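PDB 7ADK: putative immunoglobulin-blocking virulence protein, which probably binds host immunoglobulins and so blocks antibody action during infection, here in complex with a lipoprotein chain. Local coordinates for residues G374-D379 with E402-N407; N684-R689 with K719-P724; V139-E144 with L176-T181; K513-N518 with I549-L554. All blocks are in the same frame, centred on the assembly; numbering follows the deposited sequence.

Interaction 1. Residues G374-D379 with E402-N407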
loop_
_atom_site.group_PDB
_atom_site.type_symbol
_atom_site.label_atom_id
_atom_site.label_comp_id
_atom_site.label_asym_id
_atom_site.label_seq_id
_atom_site.Cartn_x
_atom_site.Cartn_y
_atom_site.Cartn_z
ATOM N N GLY A 374 24.099 31.999 6.976
ATOM C CA GLY A 374 24.905 32.844 7.863
ATOM C C GLY A 374 25.497 32.144 9.085
ATOM O O GLY A 374 26.138 32.799 9.898
ATOM N N TRP A 375 25.349 30.828 9.195
ATOM C CA TRP A 375 25.954 29.987 10.221
ATOM C C TRP A 375 26.864 28.952 9.577
ATOM O O TRP A 375 26.629 28.533 8.445
ATOM C CB TRP A 375 24.862 29.307 11.049
ATOM C CG TRP A 375 24.006 30.249 11.827
ATOM C CD1 TRP A 375 22.999 30.992 11.326
ATOM C CD2 TRP A 375 24.112 30.628 13.227
ATOM N NE1 TRP A 375 22.490 31.814 12.306
ATOM C CE2 TRP A 375 23.141 31.631 13.500
ATOM C CE3 TRP A 375 24.917 30.204 14.302
ATOM C CZ2 TRP A 375 22.982 32.184 14.772
ATOM C CZ3 TRP A 375 24.762 30.753 15.582
ATOM C CH2 TRP A 375 23.800 31.744 15.820
ATOM N N VAL A 376 27.896 28.519 10.298
ATOM C CA VAL A 376 28.773 27.421 9.865
ATOM C C VAL A 376 28.868 26.350 10.949
ATOM O O VAL A 376 28.942 26.656 12.136
ATOM C CB VAL A 376 30.132 27.937 9.360
ATOM C CG1 VAL A 376 30.932 28.702 10.406
ATOM C CG2 VAL A 376 31.017 26.824 8.814
ATOM N N LYS A 377 28.810 25.086 10.529
ATOM C CA LYS A 377 28.792 23.895 11.378
ATOM C C LYS A 377 30.151 23.216 11.394
ATOM O O LYS A 377 30.750 22.982 10.351
ATOM C CB LYS A 377 27.693 22.944 10.882
ATOM C CG LYS A 377 27.545 21.650 11.690
ATOM C CD LYS A 377 26.352 20.786 11.247
ATOM C CE LYS A 377 26.433 20.243 9.807
ATOM N NZ LYS A 377 27.435 19.167 9.608
ATOM N N GLU A 378 30.602 22.831 12.572
ATOM C CA GLU A 378 31.775 21.989 12.787
ATOM C C GLU A 378 31.379 20.739 13.583
ATOM O O GLU A 378 30.700 20.849 14.597
ATOM C CB GLU A 378 32.870 22.827 13.470
ATOM C CG GLU A 378 34.127 22.019 13.798
ATOM C CD GLU A 378 35.307 22.836 14.345
ATOM O OE1 GLU A 378 36.168 22.250 15.036
ATOM O OE2 GLU A 378 35.440 24.045 14.058
ATOM N N ASP A 379 31.795 19.542 13.173
ATOM C CA ASP A 379 31.697 18.354 14.025
ATOM C C ASP A 379 32.747 18.392 15.151
ATOM O O ASP A 379 33.947 18.482 14.895
ATOM C CB ASP A 379 31.819 17.063 13.205
ATOM C CG ASP A 379 31.585 15.822 14.077
ATOM O OD1 ASP A 379 30.454 15.327 14.127
ATOM O OD2 ASP A 379 32.507 15.374 14.752
ATOM N N GLU A 402 28.410 28.246 14.703
ATOM C CA GLU A 402 28.782 29.647 14.962
ATOM C C GLU A 402 28.332 30.587 13.829
ATOM O O GLU A 402 28.358 30.226 12.653
ATOM C CB GLU A 402 30.278 29.770 15.288
ATOM C CG GLU A 402 31.222 29.273 14.190
ATOM C CD GLU A 402 32.712 29.444 14.519
ATOM O OE1 GLU A 402 33.543 29.494 13.582
ATOM O OE2 GLU A 402 33.094 29.512 15.709
ATOM N N ARG A 403 27.872 31.793 14.179
ATOM C CA ARG A 403 27.417 32.821 13.227
ATOM C C ARG A 403 28.636 33.426 12.509
ATOM O O ARG A 403 29.591 33.834 13.164
ATOM C CB ARG A 403 26.563 33.873 13.964
ATOM C CG ARG A 403 25.656 34.674 13.028
ATOM C CD ARG A 403 24.956 35.880 13.670
ATOM N NE ARG A 403 23.719 35.544 14.394
ATOM C CZ ARG A 403 23.492 35.586 15.691
ATOM N NH1 ARG A 403 22.339 35.308 16.197
ATOM N NH2 ARG A 403 24.394 35.902 16.553
ATOM N N ILE A 404 28.626 33.490 11.175
ATOM C CA ILE A 404 29.798 33.842 10.358
ATOM C C ILE A 404 30.236 35.292 10.598
ATOM O O ILE A 404 31.414 35.537 10.832
ATOM C CB ILE A 404 29.524 33.517 8.875
ATOM C CG1 ILE A 404 29.482 31.986 8.673
ATOM C CG2 ILE A 404 30.570 34.136 7.945
ATOM C CD1 ILE A 404 28.951 31.534 7.317
ATOM N N ASN A 405 29.292 36.231 10.617
ATOM C CA ASN A 405 29.491 37.546 11.214
ATOM C C ASN A 405 28.865 37.547 12.618
ATOM O O ASN A 405 27.637 37.515 12.718
ATOM C CB ASN A 405 28.879 38.622 10.302
ATOM C CG ASN A 405 29.616 38.750 8.986
ATOM O OD1 ASN A 405 30.817 38.949 8.945
ATOM N ND2 ASN A 405 28.945 38.640 7.874
ATOM N N PRO A 406 29.652 37.570 13.708
ATOM C CA PRO A 406 29.097 37.612 15.054
ATOM C C PRO A 406 28.401 38.943 15.336
ATOM O O PRO A 406 28.614 39.943 14.651
ATOM C CB PRO A 406 30.268 37.354 15.999
ATOM C CG PRO A 406 31.476 37.821 15.205
ATOM C CD PRO A 406 31.099 37.514 13.765
ATOM N N ASN A 407 27.561 38.950 16.359
ATOM C CA ASN A 407 26.689 40.052 16.737
ATOM C C ASN A 407 26.929 40.443 18.214
ATOM O O ASN A 407 26.267 39.909 19.101
ATOM C CB ASN A 407 25.248 39.602 16.436
ATOM C CG ASN A 407 24.230 40.654 16.790
ATOM O OD1 ASN A 407 24.523 41.836 16.850
ATOM N ND2 ASN A 407 23.013 40.272 17.039
#
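Arg403 lies over one face of the Trp375 indole. Arg403 CB stands 3.8 Å from the centroid of the Trp375 six-membered ring and 4° off the ring normal, the geometry of a CH-pi contact. Farther out, Arg403 NE comes to 3.5 Å from Trp375 CZ2, and Trp375 CH2 sits above the centre of the guanidinium. The two planes are 58° apart, so the guanidinium tilts over the indole and does not stack flat on it. The first torsion of Trp375 sets CG beside the backbone N, anti to the carbonyl carbon (chi1 -64°), and the ring carried there reaches the neighbouring strand. On the opposite face of the sheet, Val376 and Glu402 run side by side with Val376 CG1 3.8 Å from Glu402 CG. Ile404 joins them, its CG1 4.0 Å from Val376 CG1.

Three backbone bonds fix this register. Val376 N gives to Glu402 O at 2.9 Å, and Glu402 N returns a bond to Val376 O at 3.1 Å. Ile404 N adds an almost straight bond to Gly374 O, also 2.9 Å. The second shell anchors both polar ends: Trp375 NE1 bonds to Asp355 O, while Arg403 NH1 makes a salt bridge with Asp355 OD1 and NH2 bonds to Leu413 O. The ring of Phe354 meets that of Trp375 edge to face. Trp375 opposite Arg403 is a non-hydrogen-bonded pair and Val376 opposite Glu402 a hydrogen-bonded one, the alternation of an antiparallel beta ladder, here joining strand 375-379 to strand 396-403 at one end of a mixed sheet.

Interaction 2. Residues N684-R689 with K719-P724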
loop_
_atom_site.group_PDB
_atom_site.type_symbol
_atom_site.label_atom_id
_atom_site.label_comp_id
_atom_site.label_asym_id
_atom_site.label_seq_id
_atom_site.Cartn_x
_atom_site.Cartn_y
_atom_site.Cartn_z
ATOM N N ASN A 684 -17.505 -2.671 14.023
ATOM C CA ASN A 684 -18.815 -2.151 14.442
ATOM C C ASN A 684 -19.994 -2.517 13.524
ATOM O O ASN A 684 -20.912 -1.727 13.319
ATOM C CB ASN A 684 -18.729 -0.646 14.683
ATOM C CG ASN A 684 -17.516 -0.317 15.492
ATOM O OD1 ASN A 684 -17.462 -0.525 16.685
ATOM N ND2 ASN A 684 -16.467 0.110 14.853
ATOM N N THR A 685 -19.940 -3.706 12.923
ATOM C CA THR A 685 -20.982 -4.273 12.058
ATOM C C THR A 685 -22.074 -4.983 12.862
ATOM O O THR A 685 -23.062 -5.452 12.297
ATOM C CB THR A 685 -20.376 -5.201 10.993
ATOM O OG1 THR A 685 -19.715 -6.292 11.591
ATOM C CG2 THR A 685 -19.354 -4.474 10.114
ATOM N N THR A 686 -21.964 -5.039 14.188
ATOM C CA THR A 686 -23.136 -5.145 15.077
ATOM C C THR A 686 -23.635 -3.728 15.427
ATOM O O THR A 686 -23.057 -2.709 15.057
ATOM C CB THR A 686 -22.821 -6.057 16.285
ATOM O OG1 THR A 686 -22.611 -7.355 15.788
ATOM C CG2 THR A 686 -23.911 -6.229 17.345
ATOM N N SER A 687 -24.793 -3.644 16.058
ATOM C CA SER A 687 -25.572 -2.425 16.200
ATOM C C SER A 687 -24.938 -1.306 17.030
ATOM O O SER A 687 -24.030 -1.512 17.827
ATOM C CB SER A 687 -26.888 -2.809 16.886
ATOM O OG SER A 687 -27.442 -3.973 16.313
ATOM N N ILE A 688 -25.545 -0.126 16.962
ATOM C CA ILE A 688 -25.494 0.815 18.082
ATOM C C ILE A 688 -26.360 0.225 19.202
ATOM O O ILE A 688 -27.572 0.077 19.032
ATOM C CB ILE A 688 -26.005 2.199 17.660
ATOM C CG1 ILE A 688 -25.089 2.776 16.568
ATOM C CG2 ILE A 688 -26.100 3.132 18.873
ATOM C CD1 ILE A 688 -25.482 4.177 16.125
ATOM N N ARG A 689 -25.764 -0.117 20.342
ATOM C CA ARG A 689 -26.489 -0.569 21.531
ATOM C C ARG A 689 -26.900 0.649 22.340
ATOM O O ARG A 689 -26.049 1.344 22.885
ATOM C CB ARG A 689 -25.616 -1.553 22.321
ATOM C CG ARG A 689 -26.201 -1.925 23.698
ATOM C CD ARG A 689 -25.337 -2.896 24.508
ATOM N NE ARG A 689 -25.222 -4.236 23.902
ATOM C CZ ARG A 689 -24.659 -5.282 24.479
ATOM N NH1 ARG A 689 -24.213 -5.256 25.698
ATOM N NH2 ARG A 689 -24.521 -6.395 23.837
ATOM N N LYS A 719 -28.355 -1.159 11.829
ATOM C CA LYS A 719 -28.794 -1.988 12.964
ATOM C C LYS A 719 -28.746 -1.266 14.314
ATOM O O LYS A 719 -27.739 -0.684 14.712
ATOM C CB LYS A 719 -28.003 -3.303 13.008
ATOM C CG LYS A 719 -28.360 -4.193 11.814
ATOM C CD LYS A 719 -27.680 -5.564 11.835
ATOM C CE LYS A 719 -26.157 -5.442 11.798
ATOM N NZ LYS A 719 -25.496 -6.742 11.522
ATOM N N GLN A 720 -29.833 -1.375 15.063
ATOM C CA GLN A 720 -29.992 -0.833 16.412
ATOM C C GLN A 720 -30.168 -1.972 17.420
ATOM O O GLN A 720 -30.608 -3.061 17.075
ATOM C CB GLN A 720 -31.194 0.113 16.445
ATOM C CG GLN A 720 -31.031 1.373 15.585
ATOM C CD GLN A 720 -32.344 2.140 15.432
ATOM O OE1 GLN A 720 -33.134 2.255 16.350
ATOM N NE2 GLN A 720 -32.625 2.720 14.288
ATOM N N ILE A 721 -29.809 -1.759 18.678
ATOM C CA ILE A 721 -30.088 -2.681 19.786
ATOM C C ILE A 721 -30.726 -1.876 20.917
ATOM O O ILE A 721 -30.178 -0.856 21.314
ATOM C CB ILE A 721 -28.807 -3.432 20.227
ATOM C CG1 ILE A 721 -28.643 -4.743 19.439
ATOM C CG2 ILE A 721 -28.801 -3.713 21.733
ATOM C CD1 ILE A 721 -27.249 -5.378 19.526
ATOM N N GLN A 722 -31.812 -2.377 21.496
ATOM C CA GLN A 722 -32.345 -1.866 22.757
ATOM C C GLN A 722 -32.288 -2.972 23.810
ATOM O O GLN A 722 -32.927 -4.009 23.652
ATOM C CB GLN A 722 -33.754 -1.320 22.512
ATOM C CG GLN A 722 -34.390 -0.702 23.763
ATOM C CD GLN A 722 -35.526 0.282 23.474
ATOM O OE1 GLN A 722 -35.717 0.774 22.376
ATOM N NE2 GLN A 722 -36.296 0.661 24.470
ATOM N N ILE A 723 -31.492 -2.779 24.871
ATOM C CA ILE A 723 -31.372 -3.762 25.965
ATOM C C ILE A 723 -32.710 -3.867 26.729
ATOM O O ILE A 723 -33.494 -2.921 26.665
ATOM C CB ILE A 723 -30.145 -3.474 26.864
ATOM C CG1 ILE A 723 -30.360 -2.330 27.863
ATOM C CG2 ILE A 723 -28.886 -3.260 26.011
ATOM C CD1 ILE A 723 -29.204 -2.143 28.855
ATOM N N PRO A 724 -33.041 -4.983 27.407
ATOM C CA PRO A 724 -34.423 -5.296 27.798
ATOM C C PRO A 724 -34.960 -4.474 28.990
ATOM O O PRO A 724 -35.152 -4.970 30.095
ATOM C CB PRO A 724 -34.453 -6.817 27.998
ATOM C CG PRO A 724 -33.027 -7.164 28.387
ATOM C CD PRO A 724 -32.196 -6.155 27.598
#
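Ser687, Ile721 and Lys719 make the closely filled part of this contact: Ile721 CG1 lies 3.4 Å from Ser687 OG, and Lys719 CB is equally near that oxygen. The serine OG is held beside its own backbone N, anti to the carbonyl carbon (chi1 -45°), and from there makes a weak hydrogen bond to Gln720 O. The backbones pair in parallel, Ile688 with Gln720 and Arg689 with Ile721. Lys719 O accepts from Ile688 N at 3.2 Å, and Ile688 O accepts from Ile721 N at 2.9 Å, so residues on both sides of Gln720 bind Ile688. At the lysine tip a polar contact is added: Lys719 NZ approaches Thr685 O at 2.9 Å, nearly along the C=O axis. This amine also forms a salt bridge with Asp158 of the lipoprotein chain, and Thr685 OG1 bonds to Glu258 O of that chain.

The fringe is looser. Arg689 CG touches Ile721 CG2 at 3.7 Å, and the Arg689 side chain crosses that of Ile723 at about a right angle. Thr686 CG2 reaches only Ile721 CD1, at 4.1 Å.

Strand 688-690 is the middle of three parallel strands, between 650-652 and 720-722. The connection to 720-722 runs through helices 698-709 and 712-715, a beta-alpha-beta crossover, with Leu704, Tyr707 and Phe708 packed on Ile688, and Phe708 reaching Gln720.

Interaction 3. Residues V139-E144 with L176-T181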
loop_
_atom_site.group_PDB
_atom_site.type_symbol
_atom_site.label_atom_id
_atom_site.label_comp_id
_atom_site.label_asym_id
_atom_site.label_seq_id
_atom_site.Cartn_x
_atom_site.Cartn_y
_atom_site.Cartn_z
ATOM N N VAL A 139 1.964 57.559 -6.494
ATOM C CA VAL A 139 0.503 57.499 -6.645
ATOM C C VAL A 139 -0.149 57.864 -5.308
ATOM O O VAL A 139 0.360 57.474 -4.262
ATOM C CB VAL A 139 0.052 56.092 -7.085
ATOM C CG1 VAL A 139 -1.427 56.106 -7.437
ATOM C CG2 VAL A 139 0.806 55.522 -8.281
ATOM N N GLU A 140 -1.251 58.608 -5.277
ATOM C CA GLU A 140 -2.026 58.809 -4.040
ATOM C C GLU A 140 -2.888 57.579 -3.696
ATOM O O GLU A 140 -3.500 56.975 -4.576
ATOM C CB GLU A 140 -2.838 60.109 -4.090
ATOM C CG GLU A 140 -3.888 60.171 -5.191
ATOM C CD GLU A 140 -4.569 61.541 -5.266
ATOM O OE1 GLU A 140 -5.284 61.925 -4.315
ATOM O OE2 GLU A 140 -4.401 62.241 -6.285
ATOM N N ALA A 141 -2.924 57.189 -2.421
ATOM C CA ALA A 141 -3.602 55.980 -1.953
ATOM C C ALA A 141 -4.154 56.092 -0.520
ATOM O O ALA A 141 -3.559 56.711 0.365
ATOM C CB ALA A 141 -2.633 54.808 -2.058
ATOM N N GLU A 142 -5.280 55.438 -0.278
ATOM C CA GLU A 142 -5.843 55.241 1.052
ATOM C C GLU A 142 -5.155 54.040 1.721
ATOM O O GLU A 142 -5.188 52.937 1.190
ATOM C CB GLU A 142 -7.369 55.080 0.956
ATOM C CG GLU A 142 -8.079 56.421 0.687
ATOM C CD GLU A 142 -7.922 56.976 -0.739
ATOM O OE1 GLU A 142 -8.219 56.268 -1.722
ATOM O OE2 GLU A 142 -7.515 58.143 -0.893
ATOM N N ILE A 143 -4.513 54.259 2.872
ATOM C CA ILE A 143 -3.686 53.277 3.596
ATOM C C ILE A 143 -4.161 53.153 5.046
ATOM O O ILE A 143 -4.431 54.166 5.691
ATOM C CB ILE A 143 -2.188 53.668 3.560
ATOM C CG1 ILE A 143 -1.609 53.857 2.144
ATOM C CG2 ILE A 143 -1.307 52.692 4.352
ATOM C CD1 ILE A 143 -1.586 52.616 1.261
ATOM N N GLU A 144 -4.185 51.933 5.581
ATOM C CA GLU A 144 -4.574 51.627 6.966
ATOM C C GLU A 144 -3.517 50.778 7.682
ATOM O O GLU A 144 -2.852 49.949 7.062
ATOM C CB GLU A 144 -5.922 50.897 6.977
ATOM C CG GLU A 144 -7.076 51.699 6.360
ATOM C CD GLU A 144 -7.386 53.028 7.066
ATOM O OE1 GLU A 144 -7.733 54.018 6.385
ATOM O OE2 GLU A 144 -7.352 53.094 8.314
ATOM N N LEU A 176 -6.314 50.304 0.819
ATOM C CA LEU A 176 -7.760 50.233 0.576
ATOM C C LEU A 176 -8.148 50.664 -0.836
ATOM O O LEU A 176 -9.066 50.099 -1.430
ATOM C CB LEU A 176 -8.533 51.093 1.584
ATOM C CG LEU A 176 -8.408 50.716 3.061
ATOM C CD1 LEU A 176 -9.506 51.470 3.807
ATOM C CD2 LEU A 176 -8.579 49.229 3.341
ATOM N N SER A 177 -7.488 51.686 -1.377
ATOM C CA SER A 177 -7.702 52.190 -2.736
ATOM C C SER A 177 -6.499 52.974 -3.257
ATOM O O SER A 177 -5.771 53.597 -2.493
ATOM C CB SER A 177 -8.928 53.094 -2.781
ATOM O OG SER A 177 -10.116 52.358 -2.687
ATOM N N VAL A 178 -6.318 52.986 -4.575
ATOM C CA VAL A 178 -5.253 53.685 -5.301
ATOM C C VAL A 178 -5.863 54.528 -6.413
ATOM O O VAL A 178 -6.664 54.022 -7.204
ATOM C CB VAL A 178 -4.261 52.658 -5.874
ATOM C CG1 VAL A 178 -3.174 53.303 -6.717
ATOM C CG2 VAL A 178 -3.576 51.893 -4.752
ATOM N N LYS A 179 -5.470 55.801 -6.536
ATOM C CA LYS A 179 -5.930 56.666 -7.628
ATOM C C LYS A 179 -5.185 56.321 -8.921
ATOM O O LYS A 179 -4.116 56.847 -9.206
ATOM C CB LYS A 179 -5.799 58.141 -7.225
ATOM C CG LYS A 179 -6.335 59.136 -8.267
ATOM C CD LYS A 179 -7.835 59.037 -8.535
ATOM C CE LYS A 179 -8.243 59.997 -9.631
ATOM N NZ LYS A 179 -9.670 59.985 -9.889
ATOM N N VAL A 180 -5.737 55.403 -9.705
ATOM C CA VAL A 180 -5.203 55.051 -11.021
ATOM C C VAL A 180 -5.291 56.236 -11.988
ATOM O O VAL A 180 -6.267 56.982 -12.006
ATOM C CB VAL A 180 -5.861 53.768 -11.562
ATOM C CG1 VAL A 180 -7.337 53.936 -11.904
ATOM C CG2 VAL A 180 -5.132 53.253 -12.799
ATOM N N THR A 181 -4.261 56.425 -12.803
ATOM C CA THR A 181 -4.141 57.497 -13.801
ATOM C C THR A 181 -3.563 56.944 -15.098
ATOM O O THR A 181 -2.924 55.889 -15.092
ATOM C CB THR A 181 -3.246 58.643 -13.301
ATOM O OG1 THR A 181 -1.940 58.180 -13.060
ATOM C CG2 THR A 181 -3.748 59.325 -12.040
#
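Ala141 faces Val178 as a non-hydrogen-bonded pair and Glu142 faces Ser177 as a hydrogen-bonded one, on antiparallel strands whose axes run 176° apart.

One face is apolar: Val139 and Val178 meet through their CG1 methyls at about a right angle, and Ala141 CB is 4.1 Å from Val178 CG2. Leu184 touches Val139, and Ile132 of the adjoining strand 130-133 touches Ala141. The other face is mixed, carrying Glu140, Glu142 and Lys179 beside Ser177 and Leu176. Glu140 and Lys179 lie side by side, Glu140 CG 3.5 Å from Lys179 CB; the lysine bends at CD (chi2 64°). Glu140 OE2 and Lys179 NZ are 6.8 Å apart, too far for a salt bridge. Glu142 approaches Ser177 CB through OE1, at 3.4 Å. Glu144 CG packs on Leu176 CD1 at 3.5 Å, while its carboxylate forms a salt bridge with Arg128.

Lys179 N bonds almost straight to Glu140 O at 3.0 Å, and Glu142 N bonds to Ser177 O at 2.9 Å. The return bond to Glu142 O comes from Leu176 N, also 2.9 Å, one residue earlier than regular pairing would use. With Leu176 at psi -38°, this is consistent with a classic beta bulge at Leu176 and Ser177 opposite Glu142.

Across this pair, then, Glu140 and Glu144 touch through their CG methylenes, the Glu140-Lys179 attraction is at most long-range, and the cross-strand hydrogen bonds are all made by backbone atoms.

Interaction 4. Residues K513-N518 with I549-L554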
loop_
_atom_site.group_PDB
_atom_site.type_symbol
_atom_site.label_atom_id
_atom_site.label_comp_id
_atom_site.label_asym_id
_atom_site.label_seq_id
_atom_site.Cartn_x
_atom_site.Cartn_y
_atom_site.Cartn_z
ATOM N N LYS A 513 -3.480 11.900 6.554
ATOM C CA LYS A 513 -4.559 12.263 7.510
ATOM C C LYS A 513 -4.331 11.736 8.927
ATOM O O LYS A 513 -4.714 12.384 9.893
ATOM C CB LYS A 513 -5.924 11.799 6.985
ATOM C CG LYS A 513 -6.385 12.610 5.773
ATOM C CD LYS A 513 -7.739 12.096 5.281
ATOM C CE LYS A 513 -8.223 12.950 4.112
ATOM N NZ LYS A 513 -9.503 12.458 3.571
ATOM N N ALA A 514 -3.663 10.600 9.058
ATOM C CA ALA A 514 -3.107 10.096 10.307
ATOM C C ALA A 514 -1.795 10.815 10.679
ATOM O O ALA A 514 -0.754 10.192 10.759
ATOM C CB ALA A 514 -2.937 8.576 10.184
ATOM N N TRP A 515 -1.830 12.123 10.885
ATOM C CA TRP A 515 -0.837 12.905 11.624
ATOM C C TRP A 515 -1.613 13.706 12.659
ATOM O O TRP A 515 -2.495 14.493 12.306
ATOM C CB TRP A 515 -0.030 13.855 10.723
ATOM C CG TRP A 515 1.160 13.273 10.035
ATOM C CD1 TRP A 515 1.319 13.138 8.702
ATOM C CD2 TRP A 515 2.400 12.802 10.633
ATOM N NE1 TRP A 515 2.529 12.540 8.435
ATOM C CE2 TRP A 515 3.203 12.253 9.597
ATOM C CE3 TRP A 515 2.922 12.762 11.942
ATOM C CZ2 TRP A 515 4.391 11.576 9.871
ATOM C CZ3 TRP A 515 4.156 12.147 12.215
ATOM C CH2 TRP A 515 4.868 11.522 11.185
ATOM N N SER A 516 -1.282 13.538 13.937
ATOM C CA SER A 516 -1.973 14.222 15.030
ATOM C C SER A 516 -0.993 14.916 15.961
ATOM O O SER A 516 0.146 14.483 16.101
ATOM C CB SER A 516 -2.781 13.235 15.853
ATOM O OG SER A 516 -3.563 12.352 15.099
ATOM N N TYR A 517 -1.454 15.929 16.672
ATOM C CA TYR A 517 -0.784 16.451 17.852
ATOM C C TYR A 517 -1.809 16.596 18.966
ATOM O O TYR A 517 -2.999 16.801 18.720
ATOM C CB TYR A 517 -0.044 17.757 17.533
ATOM C CG TYR A 517 -0.905 18.957 17.186
ATOM C CD1 TYR A 517 -1.433 19.080 15.897
ATOM C CD2 TYR A 517 -1.157 19.966 18.132
ATOM C CE1 TYR A 517 -2.194 20.202 15.535
ATOM C CE2 TYR A 517 -1.934 21.084 17.782
ATOM C CZ TYR A 517 -2.438 21.216 16.474
ATOM O OH TYR A 517 -3.108 22.330 16.106
ATOM N N ASN A 518 -1.351 16.483 20.205
ATOM C CA ASN A 518 -2.148 16.908 21.342
ATOM C C ASN A 518 -1.962 18.425 21.492
ATOM O O ASN A 518 -0.831 18.868 21.673
ATOM C CB ASN A 518 -1.737 16.107 22.583
ATOM C CG ASN A 518 -2.711 16.266 23.730
ATOM O OD1 ASN A 518 -3.244 17.327 23.974
ATOM N ND2 ASN A 518 -2.978 15.225 24.462
ATOM N N ILE A 549 5.568 18.848 9.275
ATOM C CA ILE A 549 4.299 18.113 9.172
ATOM C C ILE A 549 3.123 19.087 9.030
ATOM O O ILE A 549 3.072 20.119 9.698
ATOM C CB ILE A 549 4.107 17.138 10.350
ATOM C CG1 ILE A 549 5.178 16.049 10.414
ATOM C CG2 ILE A 549 2.758 16.433 10.304
ATOM C CD1 ILE A 549 5.455 15.582 11.833
ATOM N N THR A 550 2.143 18.748 8.194
ATOM C CA THR A 550 0.815 19.374 8.198
ATOM C C THR A 550 -0.104 18.567 9.103
ATOM O O THR A 550 -0.273 17.364 8.916
ATOM C CB THR A 550 0.211 19.440 6.792
ATOM O OG1 THR A 550 0.967 20.307 5.999
ATOM C CG2 THR A 550 -1.209 19.985 6.770
ATOM N N PHE A 551 -0.723 19.235 10.071
ATOM C CA PHE A 551 -1.666 18.620 10.987
ATOM C C PHE A 551 -3.070 19.162 10.766
ATOM O O PHE A 551 -3.327 20.339 10.984
ATOM C CB PHE A 551 -1.219 18.893 12.418
ATOM C CG PHE A 551 0.123 18.318 12.792
ATOM C CD1 PHE A 551 0.212 16.995 13.231
ATOM C CD2 PHE A 551 1.273 19.115 12.742
ATOM C CE1 PHE A 551 1.444 16.474 13.644
ATOM C CE2 PHE A 551 2.504 18.593 13.150
ATOM C CZ PHE A 551 2.589 17.274 13.605
ATOM N N ASN A 552 -4.008 18.298 10.402
ATOM C CA ASN A 552 -5.433 18.618 10.402
ATOM C C ASN A 552 -6.204 17.929 11.550
ATOM O O ASN A 552 -7.417 18.069 11.627
ATOM C CB ASN A 552 -6.005 18.347 8.997
ATOM C CG ASN A 552 -6.957 19.435 8.539
ATOM O OD1 ASN A 552 -7.976 19.713 9.147
ATOM N ND2 ASN A 552 -6.663 20.111 7.468
ATOM N N THR A 553 -5.524 17.216 12.454
ATOM C CA THR A 553 -6.117 16.472 13.582
ATOM C C THR A 553 -5.657 17.029 14.920
ATOM O O THR A 553 -4.473 17.274 15.110
ATOM C CB THR A 553 -5.776 14.970 13.531
ATOM O OG1 THR A 553 -6.303 14.398 12.377
ATOM C CG2 THR A 553 -6.342 14.145 14.679
ATOM N N LEU A 554 -6.589 17.134 15.868
ATOM C CA LEU A 554 -6.313 17.258 17.293
ATOM C C LEU A 554 -6.607 15.919 17.984
ATOM O O LEU A 554 -7.723 15.423 17.894
ATOM C CB LEU A 554 -7.173 18.380 17.894
ATOM C CG LEU A 554 -7.023 19.761 17.257
ATOM C CD1 LEU A 554 -7.857 20.767 18.032
ATOM C CD2 LEU A 554 -5.576 20.207 17.258
#
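Trp515 presents one indole face to Ile549, whose CG2 lies 3.8 Å from the centroid of the five-membered ring and 23° off its normal, a CH-pi contact. The two side chains cross at about a right angle, and Ile549 CD1 reaches 3.7 Å from Trp515 CZ3. They adjoin the start of a five-stranded parallel sheet, where strand 516-517 is outermost and 553-555 stands next to it; Tyr517 and Leu554 form a parallel bridge, and Tyr517 also shares backbone bonding with Ala555.

Phe551 lies between Ile549 and Tyr517. Ile549 CG2 is above the centre of one of its faces, and Tyr517 turns an edge to the opposite face, with centroids 5.3 Å apart and planes at 74°, an edge-to-face pair. The tyrosine CG lies between the backbone N and carbonyl carbon (chi1 67°), from where its ring lies near both Phe551 and Leu554. Phe585 meets both aromatic rings, and helix 567-579 covers Tyr517 and Leu554 through Val576. On the other side of the sheet Ser516 OG touches Thr553 CG2. Leu554 runs alongside the tyrosine, its CD2 3.4 Å from Tyr517 CZ and 3.5 Å from Tyr517 OH.

The four contacts join different sheets and follow one another along the chain in the order 3, 1, 4, 2. Interaction 4 is the most central, its centre 12 Å from that of the chain, and relies on aromatic and aliphatic side chains. Interaction 1 is a surface contact, where an arginine-tryptophan pair accompanies antiparallel backbone bonding. Interaction 3 is also antiparallel but splits into an apolar face and a mixed, largely polar one. Interaction 2 is parallel, whereas interaction 4 pairs in parallel only at its end; interaction 2 lies farthest out and alone among the four touches the lipoprotein chain. Interactions 2 and 4 come closest, about 17 Å between nearest atoms, so none of the contacts touch.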